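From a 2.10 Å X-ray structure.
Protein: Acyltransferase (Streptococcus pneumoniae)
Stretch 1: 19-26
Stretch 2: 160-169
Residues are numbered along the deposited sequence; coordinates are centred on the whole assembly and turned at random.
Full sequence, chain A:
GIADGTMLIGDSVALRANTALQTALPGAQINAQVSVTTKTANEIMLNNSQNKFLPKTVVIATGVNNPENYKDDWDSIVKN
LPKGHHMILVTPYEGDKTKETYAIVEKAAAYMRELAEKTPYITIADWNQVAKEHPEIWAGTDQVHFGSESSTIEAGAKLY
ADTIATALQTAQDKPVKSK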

ATOM      1  N   THR A  19     -11.522   7.162  -5.312  1.00 28.71           N
ATOM      2  CA  THR A  19     -12.158   8.433  -4.983  1.00 27.78           C
ATOM      3  C   THR A  19     -11.906   8.824  -3.533  1.00 32.57           C
ATOM      4  O   THR A  19     -11.692  10.005  -3.229  1.00 27.45           O
ATOM      5  CB  THR A  19     -13.651   8.338  -5.253  1.00 35.67           C
ATOM      6  OG1 THR A  19     -13.847   7.795  -6.563  1.00 39.69           O
ATOM      7  CG2 THR A  19     -14.285   9.708  -5.155  1.00 41.39           C
ATOM      8  N   ALA A  20     -11.933   7.847  -2.623  1.00 28.20           N
ATOM      9  CA  ALA A  20     -11.709   8.159  -1.214  1.00 27.14           C
ATOM     10  C   ALA A  20     -10.264   8.582  -0.982  1.00 25.05           C
ATOM     11  O   ALA A  20      -9.997   9.513  -0.218  1.00 29.75           O
ATOM     12  CB  ALA A  20     -12.077   6.959  -0.337  1.00 26.30           C
ATOM     13  N   LEU A  21      -9.324   7.923  -1.660  1.00 22.88           N
ATOM     14  CA  LEU A  21      -7.919   8.303  -1.557  1.00 23.35           C
ATOM     15  C   LEU A  21      -7.712   9.746  -1.987  1.00 23.66           C
ATOM     16  O   LEU A  21      -7.073  10.528  -1.277  1.00 23.57           O
ATOM     17  CB  LEU A  21      -7.064   7.359  -2.408  1.00 22.54           C
ATOM     18  CG  LEU A  21      -6.783   5.996  -1.779  1.00 21.30           C
ATOM     19  CD1 LEU A  21      -6.129   5.068  -2.788  1.00 16.63           C
ATOM     20  CD2 LEU A  21      -5.912   6.161  -0.534  1.00 17.67           C
ATOM     21  N   GLN A  22      -8.249  10.109  -3.161  1.00 29.98           N
ATOM     22  CA  GLN A  22      -8.099  11.466  -3.684  1.00 31.05           C
ATOM     23  C   GLN A  22      -8.770  12.487  -2.781  1.00 26.36           C
ATOM     24  O   GLN A  22      -8.277  13.608  -2.627  1.00 37.56           O
ATOM     25  CB  GLN A  22      -8.690  11.563  -5.089  1.00 30.09           C
ATOM     26  CG  GLN A  22      -8.096  12.689  -5.905  1.00 28.73           C
ATOM     27  CD  GLN A  22      -6.641  12.438  -6.212  1.00 31.84           C
ATOM     28  OE1 GLN A  22      -6.312  11.644  -7.097  1.00 34.18           O
ATOM     29  NE2 GLN A  22      -5.755  13.091  -5.462  1.00 30.37           N
ATOM     30  N   THR A  23      -9.904  12.118  -2.189  1.00 29.14           N
ATOM     31  CA  THR A  23     -10.606  13.020  -1.278  1.00 30.64           C
ATOM     32  C   THR A  23      -9.820  13.211   0.012  1.00 30.43           C
ATOM     33  O   THR A  23      -9.703  14.334   0.513  1.00 37.42           O
ATOM     34  CB  THR A  23     -12.009  12.473  -1.001  1.00 34.23           C
ATOM     35  OG1 THR A  23     -12.765  12.518  -2.214  1.00 39.25           O
ATOM     36  CG2 THR A  23     -12.732  13.294   0.062  1.00 38.92           C
ATOM     37  N   ALA A  24      -9.242  12.131   0.544  1.00 28.22           N
ATOM     38  CA  ALA A  24      -8.502  12.228   1.792  1.00 32.28           C
ATOM     39  C   ALA A  24      -7.118  12.818   1.586  1.00 30.04           C
ATOM     40  O   ALA A  24      -6.561  13.413   2.513  1.00 37.00           O
ATOM     41  CB  ALA A  24      -8.390  10.851   2.447  1.00 32.43           C
ATOM     42  N   LEU A  25      -6.559  12.682   0.389  1.00 27.05           N
ATOM     43  CA  LEU A  25      -5.209  13.149   0.078  1.00 24.18           C
ATOM     44  C   LEU A  25      -5.240  14.066  -1.140  1.00 25.96           C
ATOM     45  O   LEU A  25      -4.684  13.728  -2.196  1.00 24.75           O
ATOM     46  CB  LEU A  25      -4.282  11.958  -0.174  1.00 28.41           C
ATOM     47  CG  LEU A  25      -4.272  10.855   0.881  1.00 30.05           C
ATOM     48  CD1 LEU A  25      -3.343   9.723   0.456  1.00 26.47           C
ATOM     49  CD2 LEU A  25      -3.847  11.423   2.213  1.00 26.04           C
ATOM     50  N   PRO A  26      -5.865  15.239  -1.029  1.00 27.49           N
ATOM     51  CA  PRO A  26      -5.945  16.140  -2.188  1.00 33.26           C
ATOM     52  C   PRO A  26      -4.566  16.437  -2.750  1.00 34.40           C
ATOM     53  O   PRO A  26      -3.634  16.760  -2.015  1.00 28.27           O
ATOM     54  CB  PRO A  26      -6.596  17.409  -1.615  1.00 32.32           C
ATOM     55  CG  PRO A  26      -7.212  17.011  -0.346  1.00 36.34           C
ATOM     56  CD  PRO A  26      -6.402  15.863   0.192  1.00 30.72           C
TER
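Stretch 2 160-169: YADTIATALQ

Residues 160-169 form a continuous stretch of helix that begins before Y160 and runs on past Q169, and it packs against the C-terminal end of helix 19-24 and L25, the residue that follows it. The two helices run in the same general direction, with an angle of 38° between their N-to-C vectors (signed crossing angle -38°), and their axes approach to 8.6 Å. The CA atoms of L21 and A161 lie 4.7 Å apart, and the alanines A20, A24 and A161 meet beside this close approach. Farther along, the backbones separate, and the CA atoms of L25 and A165 are 6.8 Å apart. The contact buries 339 Å² in total, counting both sides, and is apolar in character, with no hydrogen bond between the stretches.

T19 has no contact with the second helix. T19 O instead serves its own helix, accepting bonds from T23 N (3.0 Å) and T23 OG1 (2.9 Å). The packing starts at A20, whose CB points toward helix 160-169 and lies 3.9 Å from A161 CB. The backbone comes closer still, with A20 O 3.5 Å from A161 CB; that oxygen also accepts the helical bond from A24 N at 2.8 Å.

L21 leaves its backbone sideways to the partner helix, but its m,t rotamer brings the end of the side chain nearer. L21 CD2 lies 3.6 Å from A161 CA and 3.8 Å from A161 CB, so the leucine packs on the backbone of the second helix as well as on the alanine methyl. L21 CD2 is also 3.9 Å from I164 CD1, one turn farther along. L21 CD1 lies at the edge of the Y160 ring, 4.2 Å from Y160 CE1, and L21 CD2 is 4.3 Å from Y160 CD1.

The CA-to-CB bond of Q22 points away from the second helix and that of T23 sideways, and neither residue touches it. A24, one turn after A20, again directs its CB toward the partner, 4.0 Å from A161 CB. A161 is thus contacted by A20, L21 and A24, and it has the largest area covered by the opposing stretch of any residue here. A24 CB also comes within 4.3 Å of D162 OD1.

L25 is the first residue to leave helical geometry, with phi/psi of -126/66°, although its N still donates to L21 O at 2.8 Å. The CA-to-CB bond of L25 points toward helix 160-169, and its m,t side chain spans the wider gap between the backbones. L25 CD2 is 3.7 Å from A165 CB; L25 CD1 is 4.0 Å from I164 CG2; and both methyls reach L168 CD1, L25 CD1 at 3.6 Å and L25 CD2 at 3.8 Å. The leucine therefore meets residues from successive turns of the second helix, carrying the apolar contact beyond the end of helix 19-24. P26 follows in an extended conformation, out of reach of the partner, and the contact ends with L25.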

ATOM      1  N   TYR A 160      -9.825   2.574   4.128  1.00 19.42           N
ATOM      2  CA  TYR A 160      -8.587   2.336   3.405  1.00 18.96           C
ATOM      3  C   TYR A 160      -7.827   3.641   3.196  1.00 23.58           C
ATOM      4  O   TYR A 160      -6.627   3.720   3.478  1.00 23.22           O
ATOM      5  CB  TYR A 160      -8.899   1.644   2.081  1.00 17.80           C
ATOM      6  CG  TYR A 160      -7.699   1.207   1.265  1.00 17.31           C
ATOM      7  CD1 TYR A 160      -7.066   2.089   0.401  1.00 22.82           C
ATOM      8  CD2 TYR A 160      -7.226  -0.095   1.335  1.00 18.36           C
ATOM      9  CE1 TYR A 160      -5.982   1.702  -0.363  1.00 21.62           C
ATOM     10  CE2 TYR A 160      -6.135  -0.502   0.565  1.00 20.40           C
ATOM     11  CZ  TYR A 160      -5.519   0.406  -0.283  1.00 26.76           C
ATOM     12  OH  TYR A 160      -4.438   0.024  -1.050  1.00 26.79           O
ATOM     13  N   ALA A 161      -8.519   4.689   2.746  1.00 21.93           N
ATOM     14  CA  ALA A 161      -7.843   5.961   2.524  1.00 24.12           C
ATOM     15  C   ALA A 161      -7.308   6.547   3.829  1.00 27.62           C
ATOM     16  O   ALA A 161      -6.189   7.071   3.868  1.00 27.49           O
ATOM     17  CB  ALA A 161      -8.789   6.945   1.837  1.00 23.09           C
ATOM     18  N   ASP A 162      -8.090   6.460   4.913  1.00 24.94           N
ATOM     19  CA  ASP A 162      -7.656   7.052   6.178  1.00 23.24           C
ATOM     20  C   ASP A 162      -6.451   6.327   6.760  1.00 30.30           C
ATOM     21  O   ASP A 162      -5.637   6.945   7.458  1.00 29.33           O
ATOM     22  CB  ASP A 162      -8.794   7.058   7.189  1.00 31.53           C
ATOM     23  CG  ASP A 162      -9.842   8.126   6.886  1.00 50.17           C
ATOM     24  OD1 ASP A 162      -9.517   9.113   6.184  1.00 54.48           O
ATOM     25  OD2 ASP A 162     -10.994   7.976   7.355  1.00 56.63           O
ATOM     26  N   THR A 163      -6.329   5.024   6.503  1.00 26.98           N
ATOM     27  CA  THR A 163      -5.159   4.288   6.963  1.00 26.31           C
ATOM     28  C   THR A 163      -3.890   4.857   6.348  1.00 22.68           C
ATOM     29  O   THR A 163      -2.887   5.068   7.038  1.00 21.45           O
ATOM     30  CB  THR A 163      -5.311   2.807   6.617  1.00 30.42           C
ATOM     31  OG1 THR A 163      -6.531   2.310   7.181  1.00 31.01           O
ATOM     32  CG2 THR A 163      -4.145   2.006   7.180  1.00 31.17           C
ATOM     33  N   ILE A 164      -3.926   5.128   5.042  1.00 23.67           N
ATOM     34  CA  ILE A 164      -2.762   5.680   4.356  1.00 25.39           C
ATOM     35  C   ILE A 164      -2.516   7.126   4.785  1.00 24.89           C
ATOM     36  O   ILE A 164      -1.370   7.531   5.017  1.00 28.38           O
ATOM     37  CB  ILE A 164      -2.947   5.524   2.832  1.00 26.94           C
ATOM     38  CG1 ILE A 164      -2.803   4.038   2.461  1.00 23.85           C
ATOM     39  CG2 ILE A 164      -1.950   6.372   2.037  1.00 21.48           C
ATOM     40  CD1 ILE A 164      -3.327   3.700   1.091  1.00 20.56           C
ATOM     41  N   ALA A 165      -3.580   7.924   4.922  1.00 24.07           N
ATOM     42  CA  ALA A 165      -3.405   9.287   5.420  1.00 23.75           C
ATOM     43  C   ALA A 165      -2.720   9.289   6.780  1.00 27.41           C
ATOM     44  O   ALA A 165      -1.822  10.103   7.034  1.00 26.45           O
ATOM     45  CB  ALA A 165      -4.753  10.006   5.506  1.00 26.19           C
ATOM     46  N   THR A 166      -3.112   8.371   7.664  1.00 27.13           N
ATOM     47  CA  THR A 166      -2.499   8.333   8.987  1.00 28.48           C
ATOM     48  C   THR A 166      -1.022   7.968   8.906  1.00 24.25           C
ATOM     49  O   THR A 166      -0.205   8.531   9.634  1.00 28.93           O
ATOM     50  CB  THR A 166      -3.260   7.360   9.880  1.00 30.20           C
ATOM     51  OG1 THR A 166      -4.572   7.881  10.106  1.00 34.88           O
ATOM     52  CG2 THR A 166      -2.563   7.198  11.220  1.00 36.04           C
ATOM     53  N   ALA A 167      -0.657   7.038   8.016  1.00 23.22           N
ATOM     54  CA  ALA A 167       0.754   6.713   7.811  1.00 21.25           C
ATOM     55  C   ALA A 167       1.534   7.909   7.257  1.00 26.76           C
ATOM     56  O   ALA A 167       2.663   8.172   7.683  1.00 26.82           O
ATOM     57  CB  ALA A 167       0.881   5.513   6.874  1.00 19.32           C
ATOM     58  N   LEU A 168       0.958   8.635   6.295  1.00 23.64           N
ATOM     59  CA  LEU A 168       1.630   9.825   5.781  1.00 21.54           C
ATOM     60  C   LEU A 168       1.851  10.851   6.881  1.00 24.02           C
ATOM     61  O   LEU A 168       2.916  11.474   6.954  1.00 24.66           O
ATOM     62  CB  LEU A 168       0.821  10.437   4.641  1.00 26.01           C
ATOM     63  CG  LEU A 168       0.854   9.644   3.339  1.00 32.23           C
ATOM     64  CD1 LEU A 168      -0.354   9.954   2.493  1.00 32.45           C
ATOM     65  CD2 LEU A 168       2.105   9.993   2.581  1.00 39.37           C
ATOM     66  N   GLN A 169       0.859  11.048   7.748  1.00 25.81           N
ATOM     67  CA  GLN A 169       1.059  11.970   8.863  1.00 35.92           C
ATOM     68  C   GLN A 169       2.159  11.468   9.783  1.00 34.07           C
ATOM     69  O   GLN A 169       3.003  12.246  10.233  1.00 31.37           O
ATOM     70  CB  GLN A 169      -0.242  12.170   9.639  1.00 31.18           C
ATOM     71  CG  GLN A 169      -1.312  12.879   8.848  1.00 48.28           C
ATOM     72  CD  GLN A 169      -2.460  13.347   9.720  1.00 61.87           C
ATOM     73  OE1 GLN A 169      -3.307  12.549  10.138  1.00 63.31           O
ATOM     74  NE2 GLN A 169      -2.490  14.647  10.009  1.00 68.14           N
TER